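Local coordinates for SusD family protein (Bacteroides uniformis, PDB 7KV1) that probably binds beta-glucan at the cell surface of a gut bacterium, as a SusD-like protein built on a tetratricopeptide-repeat helical scaffold, at residues Phe99-Asn104 against Gly497-Ser502; Arg122-Leu127 against Leu150-Tyr155; Phe163-Phe168 against Lys507-Ile512; Val236-Val241 against Ser251-Tyr256. All coordinates share one frame; numbering follows the deposited sequence.

Interaction 1 (Phe99-Asn104 against Gly497-Ser502)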
# COMPACT_ATOMS: atom_id res chain seq x y z
N PHE A 99 -14.48 -6.13 5.98
CA PHE A 99 -13.93 -6.05 7.35
C PHE A 99 -14.34 -7.29 8.14
O PHE A 99 -13.52 -7.80 8.94
CB PHE A 99 -14.39 -4.75 8.02
CG PHE A 99 -14.29 -4.77 9.53
CD1 PHE A 99 -15.33 -5.29 10.27
CD2 PHE A 99 -13.17 -4.30 10.18
CE1 PHE A 99 -15.26 -5.31 11.65
CE2 PHE A 99 -13.09 -4.36 11.57
CZ PHE A 99 -14.14 -4.85 12.29
N ASN A 100 -15.55 -7.78 7.91
CA ASN A 100 -16.10 -8.94 8.65
C ASN A 100 -15.99 -10.25 7.86
O ASN A 100 -16.66 -11.22 8.29
CB ASN A 100 -17.53 -8.64 9.06
CG ASN A 100 -17.93 -9.47 10.25
OD1 ASN A 100 -17.07 -9.87 11.06
ND2 ASN A 100 -19.20 -9.82 10.29
N TYR A 101 -15.25 -10.28 6.75
CA TYR A 101 -15.01 -11.53 5.95
C TYR A 101 -16.32 -12.10 5.44
O TYR A 101 -16.47 -13.34 5.35
CB TYR A 101 -14.22 -12.56 6.77
CG TYR A 101 -13.06 -11.90 7.46
CD1 TYR A 101 -12.18 -11.07 6.77
CD2 TYR A 101 -12.91 -11.99 8.83
CE1 TYR A 101 -11.15 -10.41 7.40
CE2 TYR A 101 -11.87 -11.33 9.47
CZ TYR A 101 -10.99 -10.54 8.76
OH TYR A 101 -10.03 -9.85 9.46
N GLU A 102 -17.22 -11.19 5.03
CA GLU A 102 -18.58 -11.51 4.55
C GLU A 102 -18.85 -10.76 3.25
O GLU A 102 -20.03 -10.58 2.93
CB GLU A 102 -19.66 -11.08 5.54
CG GLU A 102 -19.69 -11.89 6.78
CD GLU A 102 -20.88 -11.51 7.65
OE1 GLU A 102 -21.39 -10.37 7.48
OE2 GLU A 102 -21.27 -12.37 8.52
N ALA A 103 -17.81 -10.38 2.51
CA ALA A 103 -17.97 -9.75 1.18
C ALA A 103 -18.68 -10.75 0.26
O ALA A 103 -18.66 -11.94 0.52
CB ALA A 103 -16.63 -9.32 0.62
N ASN A 104 -19.19 -10.26 -0.84
CA ASN A 104 -19.82 -11.11 -1.88
C ASN A 104 -19.67 -10.39 -3.20
O ASN A 104 -19.09 -9.28 -3.24
CB ASN A 104 -21.28 -11.47 -1.53
CG ASN A 104 -22.20 -10.29 -1.38
OD1 ASN A 104 -22.21 -9.36 -2.17
ND2 ASN A 104 -23.04 -10.34 -0.37
N GLY A 497 -18.50 -6.51 19.31
CA GLY A 497 -19.48 -7.12 18.38
C GLY A 497 -19.36 -6.65 16.93
O GLY A 497 -20.29 -6.90 16.13
N TYR A 498 -18.26 -5.99 16.57
CA TYR A 498 -18.06 -5.39 15.23
C TYR A 498 -17.61 -6.49 14.26
O TYR A 498 -18.35 -6.91 13.38
CB TYR A 498 -17.08 -4.22 15.31
CG TYR A 498 -17.53 -3.01 16.10
CD1 TYR A 498 -18.87 -2.68 16.27
CD2 TYR A 498 -16.59 -2.22 16.72
CE1 TYR A 498 -19.24 -1.55 17.00
CE2 TYR A 498 -16.94 -1.10 17.46
CZ TYR A 498 -18.27 -0.76 17.60
OH TYR A 498 -18.57 0.36 18.32
N ARG A 499 -16.40 -7.01 14.45
CA ARG A 499 -15.94 -8.21 13.73
C ARG A 499 -16.51 -9.42 14.47
O ARG A 499 -16.24 -9.53 15.66
CB ARG A 499 -14.42 -8.33 13.72
CG ARG A 499 -13.93 -9.51 12.90
CD ARG A 499 -12.43 -9.37 12.64
NE ARG A 499 -12.21 -8.47 11.54
CZ ARG A 499 -11.17 -7.66 11.37
NH1 ARG A 499 -10.23 -7.55 12.30
NH2 ARG A 499 -11.12 -6.91 10.28
N THR A 500 -17.27 -10.26 13.78
CA THR A 500 -17.93 -11.45 14.39
C THR A 500 -17.39 -12.73 13.75
O THR A 500 -17.75 -13.77 14.27
CB THR A 500 -19.45 -11.43 14.25
OG1 THR A 500 -19.69 -11.47 12.84
CG2 THR A 500 -20.08 -10.22 14.92
N ASN A 501 -16.56 -12.65 12.68
CA ASN A 501 -15.94 -13.81 11.99
C ASN A 501 -14.43 -13.77 12.27
O ASN A 501 -13.87 -12.67 12.55
CB ASN A 501 -16.34 -13.83 10.51
CG ASN A 501 -17.84 -13.97 10.31
OD1 ASN A 501 -18.46 -14.87 10.86
ND2 ASN A 501 -18.44 -13.07 9.55
N SER A 502 -13.79 -14.93 12.27
CA SER A 502 -12.31 -15.06 12.28
C SER A 502 -11.81 -15.24 10.84
O SER A 502 -12.47 -15.91 10.02
CB SER A 502 -11.88 -16.17 13.16
OG SER A 502 -12.37 -15.93 14.47

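Interaction 2 (Arg122-Leu127 against Leu150-Tyr155)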
# COMPACT_ATOMS: atom_id res chain seq x y z
N ARG A 122 -3.43 0.87 -20.55
CA ARG A 122 -2.63 2.06 -20.96
C ARG A 122 -1.16 1.68 -21.04
O ARG A 122 -0.47 2.18 -21.96
CB ARG A 122 -2.93 3.25 -20.05
CG ARG A 122 -4.33 3.81 -20.23
CD ARG A 122 -4.69 4.64 -19.03
NE ARG A 122 -5.94 5.34 -19.27
CZ ARG A 122 -6.19 6.60 -18.93
NH1 ARG A 122 -5.29 7.33 -18.32
NH2 ARG A 122 -7.37 7.11 -19.19
N CYS A 123 -0.68 0.80 -20.15
CA CYS A 123 0.72 0.30 -20.24
C CYS A 123 0.92 -0.47 -21.55
O CYS A 123 1.93 -0.21 -22.24
CB CYS A 123 1.08 -0.55 -19.03
SG CYS A 123 1.20 0.47 -17.55
N ASN A 124 0.03 -1.42 -21.86
CA ASN A 124 0.12 -2.27 -23.08
C ASN A 124 0.12 -1.38 -24.35
O ASN A 124 0.90 -1.65 -25.29
CB ASN A 124 -1.00 -3.31 -23.14
CG ASN A 124 -0.99 -4.35 -22.02
OD1 ASN A 124 0.02 -4.60 -21.39
ND2 ASN A 124 -2.12 -5.01 -21.81
N ASP A 125 -0.72 -0.35 -24.37
CA ASP A 125 -0.81 0.63 -25.49
C ASP A 125 0.53 1.35 -25.67
O ASP A 125 1.03 1.36 -26.81
CB ASP A 125 -1.86 1.70 -25.21
CG ASP A 125 -3.28 1.22 -25.47
OD1 ASP A 125 -3.45 0.26 -26.26
OD2 ASP A 125 -4.20 1.83 -24.87
N LEU A 126 1.07 1.96 -24.61
CA LEU A 126 2.39 2.63 -24.63
C LEU A 126 3.41 1.66 -25.23
O LEU A 126 4.15 2.07 -26.13
CB LEU A 126 2.77 3.11 -23.22
CG LEU A 126 4.14 3.78 -23.02
CD1 LEU A 126 5.30 2.82 -23.22
CD2 LEU A 126 4.32 4.99 -23.91
N LEU A 127 3.42 0.39 -24.80
CA LEU A 127 4.41 -0.59 -25.29
C LEU A 127 4.17 -0.90 -26.78
O LEU A 127 5.16 -1.07 -27.48
CB LEU A 127 4.39 -1.85 -24.41
CG LEU A 127 4.90 -1.58 -22.99
CD1 LEU A 127 4.38 -2.61 -22.00
CD2 LEU A 127 6.42 -1.52 -22.97
N LEU A 150 7.02 -1.64 -15.42
CA LEU A 150 7.02 -1.60 -13.94
C LEU A 150 5.65 -1.16 -13.43
O LEU A 150 5.16 -1.76 -12.44
CB LEU A 150 8.15 -0.68 -13.48
CG LEU A 150 8.32 -0.56 -11.96
CD1 LEU A 150 8.29 -1.93 -11.28
CD2 LEU A 150 9.62 0.16 -11.65
N LEU A 151 5.01 -0.19 -14.08
CA LEU A 151 3.63 0.24 -13.74
C LEU A 151 2.71 -0.95 -13.95
O LEU A 151 1.84 -1.21 -13.12
CB LEU A 151 3.20 1.42 -14.61
CG LEU A 151 3.70 2.78 -14.15
CD1 LEU A 151 3.50 3.79 -15.26
CD2 LEU A 151 2.98 3.24 -12.90
N ARG A 152 2.89 -1.65 -15.06
CA ARG A 152 2.06 -2.82 -15.39
C ARG A 152 2.21 -3.88 -14.27
O ARG A 152 1.17 -4.40 -13.82
CB ARG A 152 2.39 -3.34 -16.78
CG ARG A 152 1.47 -4.45 -17.22
CD ARG A 152 1.69 -4.79 -18.70
NE ARG A 152 3.02 -5.32 -19.01
CZ ARG A 152 3.44 -5.64 -20.24
NH1 ARG A 152 2.63 -5.49 -21.28
NH2 ARG A 152 4.66 -6.15 -20.42
N VAL A 153 3.43 -4.17 -13.82
CA VAL A 153 3.66 -5.08 -12.66
C VAL A 153 2.92 -4.53 -11.43
O VAL A 153 2.28 -5.32 -10.70
CB VAL A 153 5.15 -5.28 -12.34
CG1 VAL A 153 5.32 -5.97 -10.97
CG2 VAL A 153 5.80 -6.10 -13.43
N PHE A 154 3.03 -3.22 -11.19
CA PHE A 154 2.39 -2.55 -10.05
C PHE A 154 0.87 -2.79 -10.06
O PHE A 154 0.30 -3.19 -9.03
CB PHE A 154 2.69 -1.05 -10.06
CG PHE A 154 2.03 -0.37 -8.89
CD1 PHE A 154 2.62 -0.43 -7.65
CD2 PHE A 154 0.82 0.25 -9.03
CE1 PHE A 154 2.02 0.19 -6.57
CE2 PHE A 154 0.22 0.86 -7.95
CZ PHE A 154 0.81 0.81 -6.72
N TYR A 155 0.23 -2.54 -11.20
CA TYR A 155 -1.24 -2.74 -11.35
C TYR A 155 -1.58 -4.21 -11.15
O TYR A 155 -2.60 -4.49 -10.51
CB TYR A 155 -1.72 -2.20 -12.70
CG TYR A 155 -1.66 -0.70 -12.85
CD1 TYR A 155 -2.33 0.14 -11.96
CD2 TYR A 155 -0.96 -0.12 -13.90
CE1 TYR A 155 -2.30 1.52 -12.12
CE2 TYR A 155 -0.90 1.26 -14.05
CZ TYR A 155 -1.60 2.08 -13.18
OH TYR A 155 -1.54 3.42 -13.33

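Interaction 3 (Phe163-Phe168 against Lys507-Ile512)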
# COMPACT_ATOMS: atom_id res chain seq x y z
N PHE A 163 -7.54 -9.99 -5.43
CA PHE A 163 -8.39 -11.01 -6.11
C PHE A 163 -7.64 -12.32 -6.39
O PHE A 163 -8.31 -13.38 -6.50
CB PHE A 163 -8.96 -10.44 -7.41
CG PHE A 163 -9.74 -9.18 -7.23
CD1 PHE A 163 -11.06 -9.23 -6.80
CD2 PHE A 163 -9.14 -7.95 -7.44
CE1 PHE A 163 -11.78 -8.05 -6.60
CE2 PHE A 163 -9.87 -6.77 -7.26
CZ PHE A 163 -11.17 -6.83 -6.79
N GLY A 164 -6.31 -12.29 -6.53
CA GLY A 164 -5.51 -13.52 -6.75
C GLY A 164 -5.66 -14.11 -8.15
O GLY A 164 -4.72 -13.96 -8.95
N ASN A 165 -6.81 -14.72 -8.44
CA ASN A 165 -7.11 -15.54 -9.63
C ASN A 165 -7.69 -14.61 -10.70
O ASN A 165 -8.91 -14.38 -10.70
CB ASN A 165 -8.03 -16.71 -9.26
CG ASN A 165 -7.50 -17.52 -8.10
OD1 ASN A 165 -6.47 -18.19 -8.21
ND2 ASN A 165 -8.22 -17.52 -6.98
N VAL A 166 -6.86 -14.02 -11.54
CA VAL A 166 -7.30 -12.89 -12.39
C VAL A 166 -6.91 -13.14 -13.85
O VAL A 166 -5.94 -13.83 -14.12
CB VAL A 166 -6.73 -11.56 -11.88
CG1 VAL A 166 -7.23 -11.27 -10.48
CG2 VAL A 166 -5.20 -11.55 -11.97
N PRO A 167 -7.68 -12.58 -14.80
CA PRO A 167 -7.26 -12.47 -16.20
C PRO A 167 -5.86 -11.85 -16.30
O PRO A 167 -5.57 -10.84 -15.65
CB PRO A 167 -8.31 -11.55 -16.84
CG PRO A 167 -9.52 -11.77 -15.98
CD PRO A 167 -8.99 -11.94 -14.57
N PHE A 168 -5.02 -12.50 -17.08
CA PHE A 168 -3.60 -12.12 -17.26
C PHE A 168 -3.31 -11.91 -18.74
O PHE A 168 -3.41 -12.88 -19.50
CB PHE A 168 -2.70 -13.16 -16.59
CG PHE A 168 -1.32 -12.60 -16.42
CD1 PHE A 168 -0.40 -12.67 -17.44
CD2 PHE A 168 -1.03 -11.82 -15.31
CE1 PHE A 168 0.85 -12.10 -17.30
CE2 PHE A 168 0.21 -11.24 -15.19
CZ PHE A 168 1.14 -11.37 -16.19
N LYS A 507 -10.63 -16.55 2.81
CA LYS A 507 -10.87 -15.09 2.79
C LYS A 507 -9.68 -14.36 2.15
O LYS A 507 -9.73 -13.14 2.05
CB LYS A 507 -11.14 -14.58 4.21
CG LYS A 507 -12.27 -15.30 4.95
CD LYS A 507 -13.59 -15.27 4.20
CE LYS A 507 -14.75 -15.92 4.95
NZ LYS A 507 -16.00 -15.77 4.17
N LYS A 508 -8.63 -15.07 1.77
CA LYS A 508 -7.39 -14.49 1.21
C LYS A 508 -7.61 -13.81 -0.14
O LYS A 508 -6.85 -12.87 -0.43
CB LYS A 508 -6.34 -15.57 1.03
CG LYS A 508 -4.97 -15.04 0.63
CD LYS A 508 -3.85 -16.04 0.91
CE LYS A 508 -2.53 -15.51 0.41
NZ LYS A 508 -1.41 -16.40 0.81
N TYR A 509 -8.56 -14.26 -0.93
CA TYR A 509 -8.89 -13.69 -2.26
C TYR A 509 -10.34 -13.22 -2.20
O TYR A 509 -11.22 -14.06 -2.03
CB TYR A 509 -8.64 -14.71 -3.37
CG TYR A 509 -7.27 -15.33 -3.28
CD1 TYR A 509 -6.15 -14.53 -3.41
CD2 TYR A 509 -7.09 -16.67 -3.04
CE1 TYR A 509 -4.87 -15.06 -3.31
CE2 TYR A 509 -5.83 -17.21 -2.91
CZ TYR A 509 -4.72 -16.41 -3.09
OH TYR A 509 -3.45 -16.92 -2.94
N ILE A 510 -10.56 -11.91 -2.27
CA ILE A 510 -11.93 -11.33 -2.10
C ILE A 510 -12.77 -11.67 -3.34
O ILE A 510 -12.25 -11.98 -4.41
CB ILE A 510 -11.85 -9.83 -1.79
CG1 ILE A 510 -11.38 -9.04 -3.01
CG2 ILE A 510 -10.96 -9.61 -0.57
CD1 ILE A 510 -11.37 -7.57 -2.83
N PRO A 511 -14.10 -11.59 -3.23
CA PRO A 511 -14.97 -11.81 -4.40
C PRO A 511 -14.67 -10.90 -5.60
O PRO A 511 -14.42 -9.72 -5.45
CB PRO A 511 -16.38 -11.53 -3.83
CG PRO A 511 -16.22 -11.80 -2.35
CD PRO A 511 -14.85 -11.26 -2.02
N ILE A 512 -14.77 -11.47 -6.80
CA ILE A 512 -14.82 -10.73 -8.09
C ILE A 512 -16.24 -10.15 -8.20
O ILE A 512 -17.21 -10.85 -7.81
CB ILE A 512 -14.44 -11.67 -9.24
CG1 ILE A 512 -13.02 -12.23 -9.05
CG2 ILE A 512 -14.58 -10.99 -10.57
CD1 ILE A 512 -12.69 -13.37 -10.01

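Interaction 4 (Val236-Val241 against Ser251-Tyr256). With EDO (1,2-ethanediol), chain D.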
# COMPACT_ATOMS: atom_id res chain seq x y z
N VAL A 236 8.99 -3.47 -4.80
CA VAL A 236 7.89 -4.32 -5.33
C VAL A 236 8.37 -5.78 -5.32
O VAL A 236 7.62 -6.70 -4.90
CB VAL A 236 7.46 -3.88 -6.74
CG1 VAL A 236 6.44 -4.87 -7.29
CG2 VAL A 236 6.88 -2.47 -6.73
N TYR A 237 9.62 -5.99 -5.74
CA TYR A 237 10.22 -7.34 -5.83
C TYR A 237 10.15 -7.98 -4.43
O TYR A 237 9.63 -9.08 -4.32
CB TYR A 237 11.64 -7.29 -6.39
CG TYR A 237 12.25 -8.65 -6.62
CD1 TYR A 237 12.02 -9.32 -7.81
CD2 TYR A 237 13.01 -9.28 -5.66
CE1 TYR A 237 12.56 -10.56 -8.05
CE2 TYR A 237 13.57 -10.52 -5.89
CZ TYR A 237 13.38 -11.14 -7.11
OH TYR A 237 13.91 -12.37 -7.36
N ALA A 238 10.66 -7.29 -3.42
CA ALA A 238 10.70 -7.76 -2.02
C ALA A 238 9.26 -8.03 -1.58
O ALA A 238 9.01 -9.08 -1.03
CB ALA A 238 11.38 -6.76 -1.13
N GLU A 239 8.36 -7.08 -1.82
CA GLU A 239 6.95 -7.19 -1.42
C GLU A 239 6.35 -8.47 -1.99
O GLU A 239 5.73 -9.23 -1.23
CB GLU A 239 6.16 -5.98 -1.91
CG GLU A 239 4.68 -6.10 -1.59
CD GLU A 239 3.92 -4.85 -1.94
OE1 GLU A 239 4.41 -3.75 -1.56
OE2 GLU A 239 2.87 -4.99 -2.59
N MET A 240 6.54 -8.70 -3.29
CA MET A 240 5.89 -9.86 -3.94
C MET A 240 6.51 -11.16 -3.44
O MET A 240 5.76 -12.11 -3.16
CB MET A 240 6.04 -9.75 -5.46
CG MET A 240 5.20 -8.66 -6.01
SD MET A 240 5.19 -8.63 -7.83
CE MET A 240 4.78 -10.33 -8.24
N VAL A 241 7.85 -11.23 -3.40
CA VAL A 241 8.54 -12.45 -2.93
C VAL A 241 8.04 -12.75 -1.50
O VAL A 241 7.66 -13.91 -1.19
CB VAL A 241 10.06 -12.22 -3.01
CG1 VAL A 241 10.82 -13.25 -2.19
CG2 VAL A 241 10.55 -12.24 -4.44
N SER A 251 17.05 -14.65 -0.88
CA SER A 251 18.44 -14.15 -0.99
C SER A 251 18.55 -13.03 -2.04
O SER A 251 19.25 -12.04 -1.81
CB SER A 251 19.38 -15.29 -1.30
OG SER A 251 19.39 -16.17 -0.18
N LYS A 252 17.93 -13.18 -3.20
CA LYS A 252 17.97 -12.12 -4.22
C LYS A 252 17.26 -10.88 -3.68
O LYS A 252 17.78 -9.78 -3.85
CB LYS A 252 17.32 -12.65 -5.50
CG LYS A 252 17.54 -11.82 -6.73
CD LYS A 252 17.31 -12.66 -7.97
CE LYS A 252 17.05 -11.84 -9.20
NZ LYS A 252 16.60 -12.69 -10.33
N ALA A 253 16.08 -11.03 -3.07
CA ALA A 253 15.34 -9.86 -2.54
C ALA A 253 16.22 -9.15 -1.49
O ALA A 253 16.29 -7.87 -1.49
CB ALA A 253 14.01 -10.27 -1.98
N LEU A 254 16.88 -9.93 -0.64
CA LEU A 254 17.80 -9.39 0.40
C LEU A 254 18.91 -8.59 -0.26
O LEU A 254 19.15 -7.47 0.15
CB LEU A 254 18.38 -10.56 1.19
CG LEU A 254 19.34 -10.19 2.31
CD1 LEU A 254 18.75 -9.08 3.17
CD2 LEU A 254 19.62 -11.44 3.14
N GLY A 255 19.51 -9.14 -1.31
CA GLY A 255 20.54 -8.45 -2.12
C GLY A 255 20.04 -7.09 -2.56
O GLY A 255 20.77 -6.10 -2.37
N TYR A 256 18.81 -6.99 -3.06
CA TYR A 256 18.27 -5.71 -3.55
C TYR A 256 18.09 -4.73 -2.39
O TYR A 256 18.41 -3.55 -2.56
CB TYR A 256 16.97 -5.90 -4.32
CG TYR A 256 17.09 -6.67 -5.62
CD1 TYR A 256 18.19 -6.51 -6.44
CD2 TYR A 256 16.11 -7.56 -6.04
CE1 TYR A 256 18.33 -7.21 -7.63
CE2 TYR A 256 16.22 -8.23 -7.25
CZ TYR A 256 17.33 -8.06 -8.05
OH TYR A 256 17.48 -8.73 -9.24
C1 EDO D . -0.74 -4.28 -3.40
O1 EDO D . -1.18 -3.26 -4.27
C2 EDO D . -0.05 -3.75 -2.20
O2 EDO D . 1.14 -3.04 -2.54

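Interaction 1 (Phe99-Asn104 against Gly497-Ser502)
Asn-100 and Arg-499 bring two irregular segments together, their CA atoms 5.1 Å apart. Helix 93-99 ends in a Schellman motif with Tyr-101, at positive phi, as the C-prime residue, and the carbonyls of Phe-99 and Asn-100 face the loop 497-502. Arg-499, bent at chi3 (-81°), grips Phe-99 O side-on with NE and NH2, the NH2 bond measuring 2.9 Å. Its guanidinium lies flat on the Phe-99 ring as a cation-pi stack, CZ 4.2 Å from the ring centroid, while Tyr-101 OH, bonded to Met-78 O, sits over the centre of the opposite face. Asn-100 bonds to the loop backbone: OD1 accepts from Thr-500 N at 2.8 Å and from Asn-501 N, one from each face of its amide plane, and ND2 donates to Thr-500 OG1. Asn-501 ND2 returns a nearly straight bond (170°) to Asn-100 O and a second to Glu-102 OE2, met from above the carboxylate plane. A leucine in place of Arg-499 would probably leave Phe-99 O without these two donors and the ring face without its cation. The chemistry implies a joint of directional polar bonds, with one charge held between an aromatic face and a tyrosine hydroxyl.

Interaction 2 (Arg122-Leu127 against Leu150-Tyr155)
Leu-151 opens the contact from the second helix, its CB resting 3.7 Å from Cys-123 SG. The two segments run antiparallel, their axes 9.6 Å apart at closest approach with a crossing angle of -160°, and Cys-123 and Arg-152 form the point of nearest CA approach. Arg-152 follows and does most of the work. Its CB meets Cys-123 CB at 3.8 Å, and beyond that the chain starts anti to the backbone N and then bends at chi3 (64°), which carries the guanidinium along the neighbouring helix toward Asn-124 and Leu-127. NH1 donates to Asn-124 OD1 at 2.8 Å, the acceptor lying in the guanidinium plane, although the amide itself is turned well out of that plane. Leu-127 CD1 packs over one guanidinium face, 3.4 Å from NH1. NH2 has a second mate in Glu-195, a salt bridge that would probably steady the buried charge. One turn on, Tyr-155 presents a ring edge to Cys-123 SG, its CE2 4.2 Å from the sulfur, in a sulfur-aromatic contact; its hydroxyl is bonded to Ala-54 O. The pair is an antiparallel helical hairpin, 110-129 against 138-162, consistent with the tetratricopeptide-like scaffold of SusD proteins. Helix 44-55 packs on Cys-123 and Leu-151, whereas helix 230-244 takes up Leu-150 and Val-153, and Phe-154 meets Trp-288 and Tyr-405 edge-to-face on the sheet of strands 286-290 and 403-407.

Interaction 3 (Phe163-Phe168 against Lys507-Ile512)
Phe-163 pushes its ring among Ile-510, Pro-511 and Ile-512. CE1 does most of the touching: it lies 3.7 Å from Ile-510 CG1, while Pro-511 O comes to the ring edge, near its plane, 3.3 Å from the same carbon. Ile-512 CG1 stands 4.2 Å from Phe-163 CD1. Ile-510 meets the ring with CG1 held between its backbone N and carbonyl carbon (chi1 70°), and Ile-510 CD1 lies beside CE1 and CZ of the ring. A serine in place of Phe-163 would probably open a gap between the two isoleucines. Tyr-509 CB also lies 3.4 Å from Phe-163 O, a carbonyl that accepts a bond from Asn-526 ND2. Gly-164 comes next, at positive phi, with its CA 3.5 Å from Tyr-509 CD1; a CB here would collide with that ring, so the close approach depends on the missing side chain. Asn-165 then sets its amide steeply to the Tyr-509 ring (63°), with OD1 bonded to Ala-185 N and ND2 to Asn-526 OD1, and its backbone O lies 4.0 Å from Ile-512 CD1. No hydrogen bond joins the segments directly; Asn-526, bonded also to Ile-510 O, bridges them. This is a loop-to-loop seam in the SusD-like fold, where the turn leaving an N-terminal helix packs against the C-terminal part of the chain.

Interaction 4 (Val236-Val241 against Ser251-Tyr256)
Ala-238 and Ala-253 mark the closest approach of two antiparallel helical segments, with CA atoms 5.1 Å apart, axes 9.3 Å apart and a crossing angle of -150°. The small methyl of Ala-253 permits this spacing: its CB lies 4.2 Å from Ala-238 CA and also touches Tyr-237 and Val-241 CG1. Tyr-237 carries the larger share of the contact. With CG anti to the backbone N (chi1 -175°), its ring reaches across to the other helix and receives the edge of Tyr-256 over one face, a T-shaped pair with centroids 5.1 Å apart and planes at 82°. CD2 and CE2 of Tyr-256 make the approach, the nearest pair being the two CD2 atoms at 3.6 Å. Val-241 CG2 of its own helix covers the opposite face of the Tyr-237 ring, and the backbone of Ala-253 lies at its edge. The extended chain of Lys-252 passes across the Tyr-237 hydroxyl, CD 3.5 Å from OH. Both polar ends converge on Glu-197, which accepts from Tyr-237 OH and forms a salt bridge with Lys-252 NZ. Away from this interface, Glu-239 OE2 accepts from O2 of a 1,2-ethanediol at 2.6 Å, probably a crystallisation additive, which also bonds Tyr-405 OH. Helices 230-244 and 250-262, joined by a short connection, make an antiparallel helical hairpin with small residues at the crossing, consistent with the tetratricopeptide-like architecture of SusD proteins.

Interactions 2 and 4 illustrate helix-on-helix packing in the buried scaffold, whereas interactions 1 and 3 join loops distant in sequence, bringing N-terminal turns against the C-terminal part of the chain. Interactions 2 and 4 adjoin through Val-153 CG1 and Val-236 CG1, 4.0 Å apart, so helix 138-162 of one packs on helix 230-244 of the other. Interactions 1 and 3 touch: Tyr-101 O probably accepts a hydrogen bond from Lys-507 NZ, and Ala-103 packs on Pro-511. Chemistry follows position. Partly buried interaction 1 relies on hydrogen bonds and a cation-pi stack, buried interaction 3 on apolar fit, interaction 2 on a bonded arginine and a buried cysteine sulfur, and interaction 4 on aromatic and methyl contacts.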